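Local atomic coordinates of four helix bundle protein (Bacteroides thetaiotaomicron VPI-5482, PDB entry 2RLD), a protein that is of unknown function but belongs to the 23S rRNA-intervening sequence family of four-helix bundle proteins and binds calcium. Residues 83-86 with 87-91. Residues are numbered along the deposited sequence; the frame is centred on the assembly and turned at random.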
ATOM      1  N   LEU C  83      16.923  -3.583  -9.138  1.00 14.90           N
ATOM      2  CA  LEU C  83      18.305  -3.173  -9.419  1.00 14.34           C
ATOM      3  C   LEU C  83      18.544  -3.084 -10.931  1.00 15.55           C
ATOM      4  O   LEU C  83      19.213  -2.184 -11.440  1.00 15.99           O
ATOM      5  CB  LEU C  83      19.285  -4.149  -8.785  1.00 17.41           C
ATOM      6  CG  LEU C  83      19.419  -4.075  -7.265  1.00 18.15           C
ATOM      7  CD1 LEU C  83      20.263  -5.248  -6.748  1.00 19.84           C
ATOM      8  CD2 LEU C  83      20.006  -2.698  -6.793  1.00 18.72           C
ATOM      9  N   GLU C  84      18.029  -4.054 -11.659  1.00 14.45           N
ATOM     10  CA  GLU C  84      18.203  -4.078 -13.101  1.00 16.41           C
ATOM     11  C   GLU C  84      17.534  -2.864 -13.744  1.00 15.02           C
ATOM     12  O   GLU C  84      18.083  -2.203 -14.645  1.00 14.33           O
ATOM     13  CB  GLU C  84      17.589  -5.359 -13.664  1.00 16.73           C
ATOM     14  CG  GLU C  84      17.934  -5.573 -15.137  1.00 24.64           C
ATOM     15  CD  GLU C  84      17.430  -6.908 -15.699  1.00 28.59           C
ATOM     16  OE1 GLU C  84      17.012  -7.795 -14.913  1.00 31.02           O
ATOM     17  OE2 GLU C  84      17.478  -7.059 -16.938  1.00 33.10           O
ATOM     18  N   LEU C  85      16.318  -2.578 -13.296  1.00 15.55           N
ATOM     19  CA  LEU C  85      15.617  -1.374 -13.762  1.00 14.43           C
ATOM     20  C   LEU C  85      16.396  -0.088 -13.466  1.00 14.65           C
ATOM     21  O   LEU C  85      16.517   0.789 -14.329  1.00 16.42           O
ATOM     22  CB  LEU C  85      14.214  -1.319 -13.145  1.00 15.47           C
ATOM     23  CG  LEU C  85      13.245  -0.293 -13.700  1.00 18.20           C
ATOM     24  CD1 LEU C  85      13.213  -0.247 -15.224  1.00 17.66           C
ATOM     25  CD2 LEU C  85      11.863  -0.572 -13.095  1.00 17.42           C
ATOM     26  N   LEU C  86      16.937   0.016 -12.261  1.00 16.30           N
ATOM     27  CA  LEU C  86      17.720   1.186 -11.885  1.00 15.28           C
ATOM     28  C   LEU C  86      18.984   1.395 -12.737  1.00 16.27           C
ATOM     29  O   LEU C  86      19.248   2.506 -13.152  1.00 17.14           O
ATOM     30  CB  LEU C  86      18.064   1.151 -10.398  1.00 15.87           C
ATOM     31  CG  LEU C  86      16.890   1.296  -9.410  1.00 15.79           C
ATOM     32  CD1 LEU C  86      17.289   0.846  -8.002  1.00 14.57           C
ATOM     33  CD2 LEU C  86      16.405   2.793  -9.410  1.00 18.26           C
ATOM     34  N   ILE C  87      19.740   0.335 -13.043  1.00 16.30           N
ATOM     35  CA  ILE C  87      20.900   0.500 -13.952  1.00 14.97           C
ATOM     36  C   ILE C  87      20.462   0.815 -15.368  1.00 14.63           C
ATOM     37  O   ILE C  87      21.034   1.682 -16.016  1.00 14.24           O
ATOM     38  CB  ILE C  87      21.901  -0.708 -13.892  1.00 16.64           C
ATOM     39  CG1 ILE C  87      23.178  -0.414 -14.718  1.00 20.18           C
ATOM     40  CG2 ILE C  87      21.265  -1.999 -14.371  1.00 14.17           C
ATOM     41  CD1 ILE C  87      23.958   0.757 -14.232  1.00 26.72           C
ATOM     42  N   ARG C  88      19.414   0.147 -15.859  1.00 15.15           N
ATOM     43  CA  ARG C  88      18.945   0.421 -17.231  1.00 14.45           C
ATOM     44  C   ARG C  88      18.424   1.834 -17.419  1.00 16.07           C
ATOM     45  O   ARG C  88      18.533   2.389 -18.497  1.00 17.39           O
ATOM     46  CB  ARG C  88      17.878  -0.588 -17.651  1.00 15.06           C
ATOM     47  CG  ARG C  88      18.435  -2.002 -17.825  1.00 15.55           C
ATOM     48  CD  ARG C  88      19.160  -2.153 -19.148  1.00 20.23           C
ATOM     49  NE  ARG C  88      18.355  -1.695 -20.285  1.00 23.64           N
ATOM     50  CZ  ARG C  88      17.401  -2.409 -20.865  1.00 25.94           C
ATOM     51  NH1 ARG C  88      17.079  -3.612 -20.411  1.00 23.80           N
ATOM     52  NH2 ARG C  88      16.745  -1.903 -21.883  1.00 26.21           N
ATOM     53  N   THR C  89      17.902   2.438 -16.360  1.00 14.47           N
ATOM     54  CA  THR C  89      17.426   3.820 -16.437  1.00 14.80           C
ATOM     55  C   THR C  89      18.409   4.853 -15.832  1.00 15.68           C
ATOM     56  O   THR C  89      18.042   6.001 -15.652  1.00 16.92           O
ATOM     57  CB  THR C  89      16.053   3.946 -15.768  1.00 15.41           C
ATOM     58  OG1 THR C  89      16.120   3.476 -14.413  1.00 15.83           O
ATOM     59  CG2 THR C  89      15.015   3.134 -16.543  1.00 16.01           C
ATOM     60  N   GLU C  90      19.644   4.444 -15.562  1.00 15.62           N
ATOM     61  CA  GLU C  90      20.744   5.340 -15.214  1.00 17.62           C
ATOM     62  C   GLU C  90      20.596   6.029 -13.851  1.00 15.94           C
ATOM     63  O   GLU C  90      21.241   7.057 -13.589  1.00 18.32           O
ATOM     64  CB  GLU C  90      21.011   6.336 -16.343  1.00 16.41           C
ATOM     65  CG  GLU C  90      21.325   5.622 -17.697  1.00 20.10           C
ATOM     66  CD  GLU C  90      21.466   6.568 -18.878  1.00 23.51           C
ATOM     67  OE1 GLU C  90      21.659   7.778 -18.670  1.00 31.46           O
ATOM     68  OE2 GLU C  90      21.386   6.084 -20.013  1.00 33.90           O
ATOM     69  N   TYR C  91      19.784   5.435 -12.981  1.00 16.54           N
ATOM     70  CA  TYR C  91      19.697   5.886 -11.586  1.00 16.23           C
ATOM     71  C   TYR C  91      20.876   5.445 -10.729  1.00 17.73           C
ATOM     72  O   TYR C  91      21.189   6.088  -9.740  1.00 19.40           O
ATOM     73  CB  TYR C  91      18.363   5.487 -10.948  1.00 17.84           C
ATOM     74  CG  TYR C  91      17.275   6.428 -11.377  1.00 17.69           C
ATOM     75  CD1 TYR C  91      17.089   7.648 -10.721  1.00 19.77           C
ATOM     76  CD2 TYR C  91      16.452   6.122 -12.446  1.00 20.99           C
ATOM     77  CE1 TYR C  91      16.096   8.552 -11.144  1.00 22.42           C
ATOM     78  CE2 TYR C  91      15.466   7.022 -12.895  1.00 19.45           C
ATOM     79  CZ  TYR C  91      15.287   8.224 -12.225  1.00 24.91           C
ATOM     80  OH  TYR C  91      14.279   9.079 -12.638  1.00 28.33           O
TER
HETATM   81  O   HOH W   1      18.688  -5.492 -18.799  1.00 28.77           O
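Leu-86 and Tyr-91 close a Schellman motif at the C-terminal end of helix 62-88, a local contact within one continuous stretch of a four-helix bundle. Tyr-91 N donates to Leu-86 O at 3.0 Å, and Glu-90 N donates to Ile-87 O at 3.1 Å; Thr-89 is the first residue to leave helical geometry, and the positive phi of Glu-90 (68°), the C-prime residue, completes the motif. Leu-86 CD2 packs on Tyr-91 CB at 3.7 Å, the two side chains meeting at about a right angle. One residue earlier, Leu-85 O is gripped twice by Thr-89: N comes in at 3.0 Å from one face of the carbonyl plane and OG1 at 2.7 Å from the opposite face. With chi1 at 56°, the hydroxyl lies between backbone N and carbonyl carbon, which places it within bonding reach of Leu-85 O; it also sits at the edge of the Tyr-91 ring, in its plane. A valine in place of Thr-89 would probably leave Leu-85 O without its hydroxyl partner, held from this residue by the backbone N alone. On the side facing the second subunit, the Arg-88 chain bends at chi2 and chi3, and a water links its NH1 to Glu-84 OE2, with 4.9 Å between these two charged atoms; the guanidinium also forms a salt bridge with Glu-17 of the second subunit. That subunit packs against Leu-85 through its Val-20 and against Thr-89 through its Val-23. Within the chain, Met-38 of helix 38-57 touches Leu-85, Leu-86 and Tyr-91, Leu-29 of helix 7-32 touches Leu-86 and Tyr-91, and Tyr-97 of helix 94-116 packs on Leu-83 and Ile-87.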